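Local atomic coordinates of choline dehydrogenase and related flavoproteins (Aspergillus oryzae, PDB entry 3Q9T), a protein that oxidises formate as a flavoenzyme of the glucose-methanol-choline oxidoreductase family, with 8-formyl-FAD at its catalytic site. Residues K68-R73 against N445-F450; N303-P308 against V424-D429. All coordinates share one frame; numbering follows the deposited sequence. Where two conformers were deposited one is given.

Contact 1 of 2, residues K68-R73 against N445-F450; sequences KTTMVR and NINLNF
Three backbone hydrogen bonds join residues 68-73 to 445-450, whose strands run roughly parallel, axes 37° apart. Thr70 is held through both its backbone N and its O: N donates to Ile446 O (2.8 Å), and O accepts from Leu448 N (2.8 Å), nearly straight at 176°. Beyond the corner at Met71, Phe450 N reaches Met71 O at 3.0 Å. Asn449 N, above the plane of the side-chain carbonyl, donates to Asn447 OD1 in an Asx turn. Asn447 CG lies over one face of the Arg73 guanidinium, the planes tilted by 42°; Arg73 NE is salt-bridged to Glu78. Among apolar groups, Thr69 CB meets Ile446 CB (3.5 Å), and the bent Met71 chain lies alongside Leu448 and Phe450, SD 3.8 Å from Leu448 CD1 and oblique to the Phe450 ring in a Met-aromatic contact. One water bridges Lys68 O and Ile446 N (2.9 Å to each); another accepts from Arg73 N within bonding distance of Asn449 OD1 and Phe450 O, while Asn449 ND2 bonds Asp429 O. Main-chain bonds about a single parallel bridge, Thr70 with Asn447, thus join hairpin 67-81 to strand 445-447, the Ile446 side chain about 7 Å from that of FAD-binding Glu270.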
ATOM      1  N   LYS A  68      -4.097   6.377   8.348  1.00 15.94           N
ATOM      2  CA  LYS A  68      -3.948   5.655   7.096  1.00 16.73           C
ATOM      3  C   LYS A  68      -4.526   6.524   5.987  1.00 17.95           C
ATOM      4  O   LYS A  68      -5.604   7.104   6.162  1.00 14.22           O
ATOM      5  CB  LYS A  68      -4.745   4.352   7.140  1.00 15.86           C
ATOM      6  CG  LYS A  68      -4.244   3.325   8.159  1.00 16.47           C
ATOM      7  CD  LYS A  68      -5.152   2.112   8.157  1.00 16.37           C
ATOM      8  CE  LYS A  68      -4.505   0.924   8.864  1.00 21.53           C
ATOM      9  NZ  LYS A  68      -5.473  -0.213   8.929  1.00 21.32           N
ATOM     10  N   THR A  69      -3.816   6.635   4.864  1.00 14.17           N
ATOM     11  CA  THR A  69      -4.403   7.228   3.669  1.00 13.74           C
ATOM     12  C   THR A  69      -3.855   6.673   2.361  1.00 15.62           C
ATOM     13  O   THR A  69      -2.678   6.343   2.253  1.00 14.22           O
ATOM     14  CB  THR A  69      -4.372   8.812   3.650  1.00 17.98           C
ATOM     15  OG1 THR A  69      -3.358   9.285   2.767  1.00 18.13           O
ATOM     16  CG2 THR A  69      -4.191   9.389   5.004  1.00  8.13           C
ATOM     17  N   THR A  70      -4.739   6.562   1.376  1.00 17.90           N
ATOM     18  CA  THR A  70      -4.362   6.124   0.038  1.00 16.04           C
ATOM     19  C   THR A  70      -3.664   7.265  -0.696  1.00 19.69           C
ATOM     20  O   THR A  70      -4.241   8.344  -0.901  1.00 18.50           O
ATOM     21  CB  THR A  70      -5.602   5.679  -0.781  1.00 20.51           C
ATOM     22  OG1 THR A  70      -6.223   4.560  -0.146  1.00 23.34           O
ATOM     23  CG2 THR A  70      -5.220   5.306  -2.230  1.00 19.42           C
ATOM     24  N   MET A  71      -2.423   7.009  -1.092  1.00 18.34           N
ATOM     25  CA  MET A  71      -1.579   8.010  -1.735  1.00 20.51           C
ATOM     26  C   MET A  71      -1.883   8.081  -3.215  1.00 17.80           C
ATOM     27  O   MET A  71      -2.022   9.162  -3.787  1.00 17.26           O
ATOM     28  CB  MET A  71      -0.106   7.662  -1.518  1.00 22.16           C
ATOM     29  CG  MET A  71       0.315   7.710  -0.044  1.00 15.31           C
ATOM     30  SD  MET A  71       0.510   9.412   0.559  1.00 25.70           S
ATOM     31  CE  MET A  71      -0.298   9.271   2.148  1.00 17.06           C
ATOM     32  N   VAL A  72      -1.970   6.913  -3.836  1.00 15.15           N
ATOM     33  CA  VAL A  72      -2.363   6.839  -5.221  1.00 15.48           C
ATOM     34  C   VAL A  72      -3.307   5.684  -5.469  1.00 20.35           C
ATOM     35  O   VAL A  72      -3.183   4.621  -4.859  1.00 19.09           O
ATOM     36  CB  VAL A  72      -1.144   6.871  -6.207  1.00 25.62           C
ATOM     37  CG1 VAL A  72       0.167   6.769  -5.467  1.00 18.94           C
ATOM     38  CG2 VAL A  72      -1.270   5.829  -7.288  1.00 17.96           C
ATOM     39  N   ARG A  73      -4.279   5.939  -6.337  1.00 18.39           N
ATOM     40  CA  ARG A  73      -5.270   4.957  -6.729  1.00 19.33           C
ATOM     41  C   ARG A  73      -5.500   5.081  -8.228  1.00 18.60           C
ATOM     42  O   ARG A  73      -6.428   5.749  -8.666  1.00 17.68           O
ATOM     43  CB  ARG A  73      -6.584   5.176  -5.964  1.00 21.90           C
ATOM     44  CG  ARG A  73      -7.630   4.093  -6.225  1.00 17.84           C
ATOM     45  CD  ARG A  73      -8.877   4.287  -5.366  1.00 18.65           C
ATOM     46  NE  ARG A  73      -8.642   3.884  -3.985  1.00 24.95           N
ATOM     47  CZ  ARG A  73      -9.334   4.338  -2.941  1.00 37.78           C
ATOM     48  NH1 ARG A  73      -9.055   3.901  -1.715  1.00 29.17           N
ATOM     49  NH2 ARG A  73     -10.309   5.227  -3.117  1.00 31.95           N
ATOM     50  N   ASN A 445     -12.089   7.962   5.750  0.55 22.34           N
ATOM     51  CA  ASN A 445     -11.288   7.371   4.690  0.55 20.52           C
ATOM     52  C   ASN A 445     -10.718   8.471   3.803  0.55 21.33           C
ATOM     53  O   ASN A 445     -11.391   9.462   3.510  0.55 21.29           O
ATOM     54  CB  ASN A 445     -12.096   6.351   3.892  0.55 21.16           C
ATOM     55  CG  ASN A 445     -12.250   5.034   4.631  0.55 21.53           C
ATOM     56  OD1 ASN A 445     -11.402   4.662   5.445  0.55 20.55           O
ATOM     57  ND2 ASN A 445     -13.336   4.330   4.361  0.55 21.21           N
ATOM     58  N   ILE A 446      -9.462   8.305   3.405  1.00 17.82           N
ATOM     59  CA  ILE A 446      -8.724   9.374   2.752  1.00 18.56           C
ATOM     60  C   ILE A 446      -8.013   8.856   1.510  1.00 17.69           C
ATOM     61  O   ILE A 446      -7.138   7.993   1.593  1.00 19.68           O
ATOM     62  CB  ILE A 446      -7.669  10.017   3.720  1.00 19.60           C
ATOM     63  CG1 ILE A 446      -8.315  10.386   5.070  1.00 15.61           C
ATOM     64  CG2 ILE A 446      -6.993  11.224   3.065  1.00 12.44           C
ATOM     65  CD1 ILE A 446      -7.360  11.010   6.091  1.00 18.44           C
ATOM     66  N   ASN A 447      -8.410   9.390   0.362  1.00 17.31           N
ATOM     67  CA  ASN A 447      -7.733   9.131  -0.898  1.00 19.75           C
ATOM     68  C   ASN A 447      -7.193  10.434  -1.504  1.00 20.41           C
ATOM     69  O   ASN A 447      -7.972  11.349  -1.789  1.00 20.90           O
ATOM     70  CB  ASN A 447      -8.685   8.455  -1.874  1.00 17.67           C
ATOM     71  CG  ASN A 447      -8.073   8.281  -3.239  1.00 17.33           C
ATOM     72  OD1 ASN A 447      -6.858   8.249  -3.376  1.00 15.30           O
ATOM     73  ND2 ASN A 447      -8.911   8.205  -4.265  1.00 19.84           N
ATOM     74  N   LEU A 448      -5.869  10.526  -1.668  1.00 16.30           N
ATOM     75  CA  LEU A 448      -5.228  11.747  -2.177  1.00 18.49           C
ATOM     76  C   LEU A 448      -5.179  11.790  -3.698  1.00 17.68           C
ATOM     77  O   LEU A 448      -4.952  12.835  -4.291  1.00  9.75           O
ATOM     78  CB  LEU A 448      -3.796  11.879  -1.634  1.00 14.31           C
ATOM     79  CG  LEU A 448      -3.652  12.154  -0.140  1.00 16.33           C
ATOM     80  CD1 LEU A 448      -2.205  12.067   0.305  1.00 12.42           C
ATOM     81  CD2 LEU A 448      -4.238  13.522   0.166  1.00 16.25           C
ATOM     82  N   ASN A 449      -5.330  10.626  -4.317  1.00 16.39           N
ATOM     83  CA  ASN A 449      -5.430  10.533  -5.760  1.00 17.27           C
ATOM     84  C   ASN A 449      -4.246  11.173  -6.486  1.00 19.57           C
ATOM     85  O   ASN A 449      -4.411  11.804  -7.529  1.00 17.66           O
ATOM     86  CB  ASN A 449      -6.755  11.128  -6.236  1.00 11.86           C
ATOM     87  CG  ASN A 449      -7.127  10.678  -7.641  1.00 21.91           C
ATOM     88  OD1 ASN A 449      -6.878   9.533  -8.020  1.00 20.74           O
ATOM     89  ND2 ASN A 449      -7.721  11.582  -8.424  1.00 18.42           N
ATOM     90  N   PHE A 450      -3.056  10.998  -5.926  1.00 13.97           N
ATOM     91  CA  PHE A 450      -1.839  11.511  -6.532  1.00 15.23           C
ATOM     92  C   PHE A 450      -1.621  10.860  -7.896  1.00 16.16           C
ATOM     93  O   PHE A 450      -1.784   9.632  -8.058  1.00 16.65           O
ATOM     94  CB  PHE A 450      -0.624  11.202  -5.643  1.00 15.95           C
ATOM     95  CG  PHE A 450      -0.466  12.100  -4.445  1.00 17.65           C
ATOM     96  CD1 PHE A 450      -0.871  13.436  -4.484  1.00 15.09           C
ATOM     97  CD2 PHE A 450       0.151  11.623  -3.294  1.00 17.87           C
ATOM     98  CE1 PHE A 450      -0.690  14.263  -3.396  1.00 14.71           C
ATOM     99  CE2 PHE A 450       0.321  12.451  -2.181  1.00 15.75           C
ATOM    100  CZ  PHE A 450      -0.086  13.772  -2.238  1.00 15.43           C
TER
HETATM  101  O   HOH W   1      -7.743   6.191   4.428  1.00 15.49           O
HETATM  102  O   HOH W   2      -7.834   4.802   1.966  1.00 22.95           O
HETATM  103  O   HOH W   3      -4.453   8.196  -8.112  1.00 17.80           O
HETATM  104  O   HOH W   4      -8.601   7.540  -7.591  1.00 30.74           O
HETATM  105  O   HOH W   5      -6.539   7.983 -10.237  1.00 30.90           O

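Contact 2 of 2, residues N303-P308 against V424-D429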
ATOM      1  N   ASN A 303     -13.004  17.328  -3.466  1.00 16.03           N
ATOM      2  CA  ASN A 303     -11.989  18.324  -3.813  1.00 16.26           C
ATOM      3  C   ASN A 303     -10.765  18.319  -2.908  1.00 19.39           C
ATOM      4  O   ASN A 303     -10.074  19.325  -2.791  1.00 16.83           O
ATOM      5  CB  ASN A 303     -12.590  19.729  -3.813  1.00 13.32           C
ATOM      6  CG  ASN A 303     -13.891  19.797  -4.581  1.00 18.60           C
ATOM      7  OD1 ASN A 303     -13.952  19.414  -5.748  1.00 18.92           O
ATOM      8  ND2 ASN A 303     -14.946  20.260  -3.922  1.00 14.38           N
ATOM      9  N   LEU A 304     -10.493  17.193  -2.262  1.00 19.07           N
ATOM     10  CA  LEU A 304      -9.258  17.064  -1.504  1.00 15.48           C
ATOM     11  C   LEU A 304      -8.074  17.194  -2.473  1.00 17.72           C
ATOM     12  O   LEU A 304      -7.928  16.384  -3.392  1.00 17.49           O
ATOM     13  CB  LEU A 304      -9.225  15.717  -0.801  1.00 14.00           C
ATOM     14  CG  LEU A 304      -7.873  15.307  -0.249  1.00 14.92           C
ATOM     15  CD1 LEU A 304      -7.509  16.261   0.866  1.00 12.52           C
ATOM     16  CD2 LEU A 304      -7.906  13.863   0.222  1.00 11.74           C
ATOM     17  N   MET A 305      -7.243  18.221  -2.283  1.00 16.53           N
ATOM     18  CA  MET A 305      -6.064  18.414  -3.137  1.00 20.31           C
ATOM     19  C   MET A 305      -4.804  18.596  -2.297  1.00 21.35           C
ATOM     20  O   MET A 305      -4.801  19.350  -1.312  1.00 15.88           O
ATOM     21  CB  MET A 305      -6.236  19.613  -4.074  1.00 20.14           C
ATOM     22  CG  MET A 305      -5.282  19.595  -5.256  1.00 27.26           C
ATOM     23  SD  MET A 305      -5.808  18.442  -6.560  1.00 24.13           S
ATOM     24  CE  MET A 305      -4.365  18.538  -7.614  1.00 21.10           C
ATOM     25  N   ASP A 306      -3.744  17.893  -2.684  1.00 16.47           N
ATOM     26  CA  ASP A 306      -2.491  17.914  -1.938  1.00 16.80           C
ATOM     27  C   ASP A 306      -1.353  17.974  -2.961  1.00 18.17           C
ATOM     28  O   ASP A 306      -1.592  17.827  -4.164  1.00 18.43           O
ATOM     29  CB  ASP A 306      -2.406  16.655  -1.070  1.00 18.59           C
ATOM     30  CG  ASP A 306      -1.261  16.692  -0.038  1.00 16.72           C
ATOM     31  OD1 ASP A 306      -0.550  17.700   0.070  1.00 15.26           O
ATOM     32  OD2 ASP A 306      -1.085  15.690   0.683  1.00 16.46           O
ATOM     33  N   HIS A 307      -0.127  18.195  -2.492  1.00 16.78           N
ATOM     34  CA  HIS A 307       1.044  18.159  -3.371  1.00 21.35           C
ATOM     35  C   HIS A 307       1.718  16.792  -3.281  1.00 20.30           C
ATOM     36  O   HIS A 307       2.069  16.364  -2.183  1.00 23.60           O
ATOM     37  CB  HIS A 307       2.084  19.175  -2.913  1.00 17.16           C
ATOM     38  CG  HIS A 307       1.697  20.606  -3.127  1.00 18.40           C
ATOM     39  ND1 HIS A 307       1.971  21.585  -2.200  1.00 10.89           N
ATOM     40  CD2 HIS A 307       1.094  21.229  -4.167  1.00 18.20           C
ATOM     41  CE1 HIS A 307       1.544  22.750  -2.653  1.00 17.34           C
ATOM     42  NE2 HIS A 307       1.014  22.563  -3.847  1.00 19.22           N
ATOM     43  N   PRO A 308       1.952  16.123  -4.425  1.00 21.24           N
ATOM     44  CA  PRO A 308       2.723  14.878  -4.325  1.00 18.72           C
ATOM     45  C   PRO A 308       4.199  15.248  -4.244  1.00 20.80           C
ATOM     46  O   PRO A 308       4.582  16.282  -4.785  1.00 17.08           O
ATOM     47  CB  PRO A 308       2.424  14.179  -5.650  1.00 15.81           C
ATOM     48  CG  PRO A 308       2.234  15.319  -6.617  1.00 17.27           C
ATOM     49  CD  PRO A 308       1.712  16.508  -5.830  1.00 14.17           C
ATOM     50  N   VAL A 424       4.227  21.296  -7.254  1.00 18.59           N
ATOM     51  CA  VAL A 424       3.509  22.320  -6.530  1.00 16.28           C
ATOM     52  C   VAL A 424       2.256  22.751  -7.321  1.00 21.77           C
ATOM     53  O   VAL A 424       1.274  23.253  -6.762  1.00 23.21           O
ATOM     54  CB  VAL A 424       4.537  23.447  -6.248  1.00 23.73           C
ATOM     55  CG1 VAL A 424       4.101  24.755  -6.809  1.00 26.88           C
ATOM     56  CG2 VAL A 424       4.922  23.480  -4.766  1.00 17.88           C
ATOM     57  N   ARG A 425       2.279  22.483  -8.624  1.00 18.49           N
ATOM     58  CA  ARG A 425       1.152  22.757  -9.517  1.00 20.80           C
ATOM     59  C   ARG A 425       0.728  21.497 -10.279  1.00 19.16           C
ATOM     60  O   ARG A 425       0.882  21.434 -11.497  1.00 21.12           O
ATOM     61  CB  ARG A 425       1.547  23.841 -10.518  1.00 15.55           C
ATOM     62  CG  ARG A 425       1.692  25.225  -9.877  1.00 19.50           C
ATOM     63  CD  ARG A 425       0.431  26.039 -10.042  1.00 14.95           C
ATOM     64  NE  ARG A 425      -0.738  25.351  -9.504  1.00 21.30           N
ATOM     65  CZ  ARG A 425      -1.183  25.466  -8.253  1.00 21.29           C
ATOM     66  NH1 ARG A 425      -0.563  26.234  -7.361  1.00 16.58           N
ATOM     67  NH2 ARG A 425      -2.251  24.794  -7.885  1.00 16.38           N
ATOM     68  N   PRO A 426       0.193  20.488  -9.564  1.00 20.53           N
ATOM     69  CA  PRO A 426      -0.207  19.256 -10.248  1.00 22.06           C
ATOM     70  C   PRO A 426      -1.509  19.509 -10.994  1.00 19.04           C
ATOM     71  O   PRO A 426      -2.161  20.496 -10.713  1.00 18.51           O
ATOM     72  CB  PRO A 426      -0.438  18.283  -9.088  1.00 17.73           C
ATOM     73  CG  PRO A 426      -0.895  19.172  -7.971  1.00 21.91           C
ATOM     74  CD  PRO A 426      -0.127  20.446  -8.122  1.00 15.81           C
ATOM     75  N   ILE A 427      -1.874  18.649 -11.930  1.00 21.45           N
ATOM     76  CA  ILE A 427      -3.159  18.810 -12.595  1.00 23.48           C
ATOM     77  C   ILE A 427      -4.052  17.588 -12.443  1.00 21.47           C
ATOM     78  O   ILE A 427      -5.133  17.542 -13.028  1.00 23.80           O
ATOM     79  CB  ILE A 427      -2.980  19.069 -14.085  1.00 23.81           C
ATOM     80  CG1 ILE A 427      -2.171  17.922 -14.702  1.00 19.70           C
ATOM     81  CG2 ILE A 427      -2.352  20.448 -14.298  1.00 15.81           C
ATOM     82  CD1 ILE A 427      -2.253  17.840 -16.219  1.00 25.28           C
ATOM     83  N   SER A 428      -3.603  16.591 -11.683  1.00 16.78           N
ATOM     84  CA  SER A 428      -4.472  15.460 -11.367  1.00 19.92           C
ATOM     85  C   SER A 428      -5.745  15.943 -10.669  1.00 20.50           C
ATOM     86  O   SER A 428      -5.705  16.902  -9.894  1.00 20.86           O
ATOM     87  CB  SER A 428      -3.748  14.441 -10.483  1.00 15.11           C
ATOM     88  OG  SER A 428      -2.763  13.754 -11.224  1.00 17.58           O
ATOM     89  N   ASP A 429      -6.874  15.298 -10.966  1.00 16.54           N
ATOM     90  CA  ASP A 429      -8.119  15.565 -10.252  1.00 18.76           C
ATOM     91  C   ASP A 429      -7.901  15.371  -8.754  1.00 19.88           C
ATOM     92  O   ASP A 429      -7.005  14.641  -8.355  1.00 13.74           O
ATOM     93  CB  ASP A 429      -9.227  14.616 -10.722  1.00 21.12           C
ATOM     94  CG  ASP A 429      -9.800  15.005 -12.083  1.00 23.88           C
ATOM     95  OD1 ASP A 429      -9.607  16.160 -12.512  1.00 23.27           O
ATOM     96  OD2 ASP A 429     -10.439  14.151 -12.724  1.00 33.50           O
TER
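Met305 and His307, two residues apart on an extended run, reach across to the loop 424-429 at two separate places, with Pro426 between them. The tight part centres on Pro426. Met305 has CG anti to its backbone N (chi1 -161°) and bends at chi2, which carries its methyl group tip to tip against the proline ring, CE lying 3.5 Å from Pro426 CG. The same methyl, Met305 CE, comes within 3.1 Å of Ser428 O, so the thioether end sits between a pyrrolidine ring and a backbone carbonyl. Pro308 also touches the ring, more distantly, its CD 4.3 Å from Pro426 CB.

His307 lies side by side with Val424. Val424 CG2 stands over one face of the imidazole, offset toward its rim, in a CH-pi contact 4.2 Å from the ring centroid, while Pro426 CD approaches the ring edge near its plane. His307 NE2 is 3.0 Å from Val424 O, and ND1 is hydrogen-bonded to His510, whose ring stands at about 90° to that of His307. Asp306 OD1 accepts from His307 N (2.6 Å), the donor lying above the carboxylate plane, and OD2 bonds Thr507 OG1; the Asp306 side chain is about 8 Å from the bound 8-formyl-FAD.

Toward Asp429 the contact loosens: the CB of this exposed residue points away from 303-308, and the CA atoms of Met305 and Asp429 stand 7.9 Å apart. Ser428 is instead tied by OG to Asp456 of helix 454-473, and Pro426 also packs on Asp456. Strand 415-423 leads into the loop and strand 431-434 follows it; Leu304 bonds through its backbone to Gly431 and Pro308 to Leu423, so the contact fills the interval between two antiparallel strand pairings.

Both contacts are largely buried, lie on the same side of the chain's centre and reach the three-stranded antiparallel sheet 302-304, 431-434, 445-447, contact 2 at its 302-304 edge and contact 1 at its 445-447 edge. Contact 1 is held chiefly by backbone hydrogen bonds and water; contact 2, between a largely irregular run and a loop, relies on side-chain packing around a proline and a histidine. Contact 1 also reaches the subunit interface, where Lys68 pairs with Glu78 of the second subunit, whereas contact 2 touches no other chain. They meet directly through Asn449 and Asp429, and the Phe450 ring packs on the backbone, at His307 O and Pro308 N.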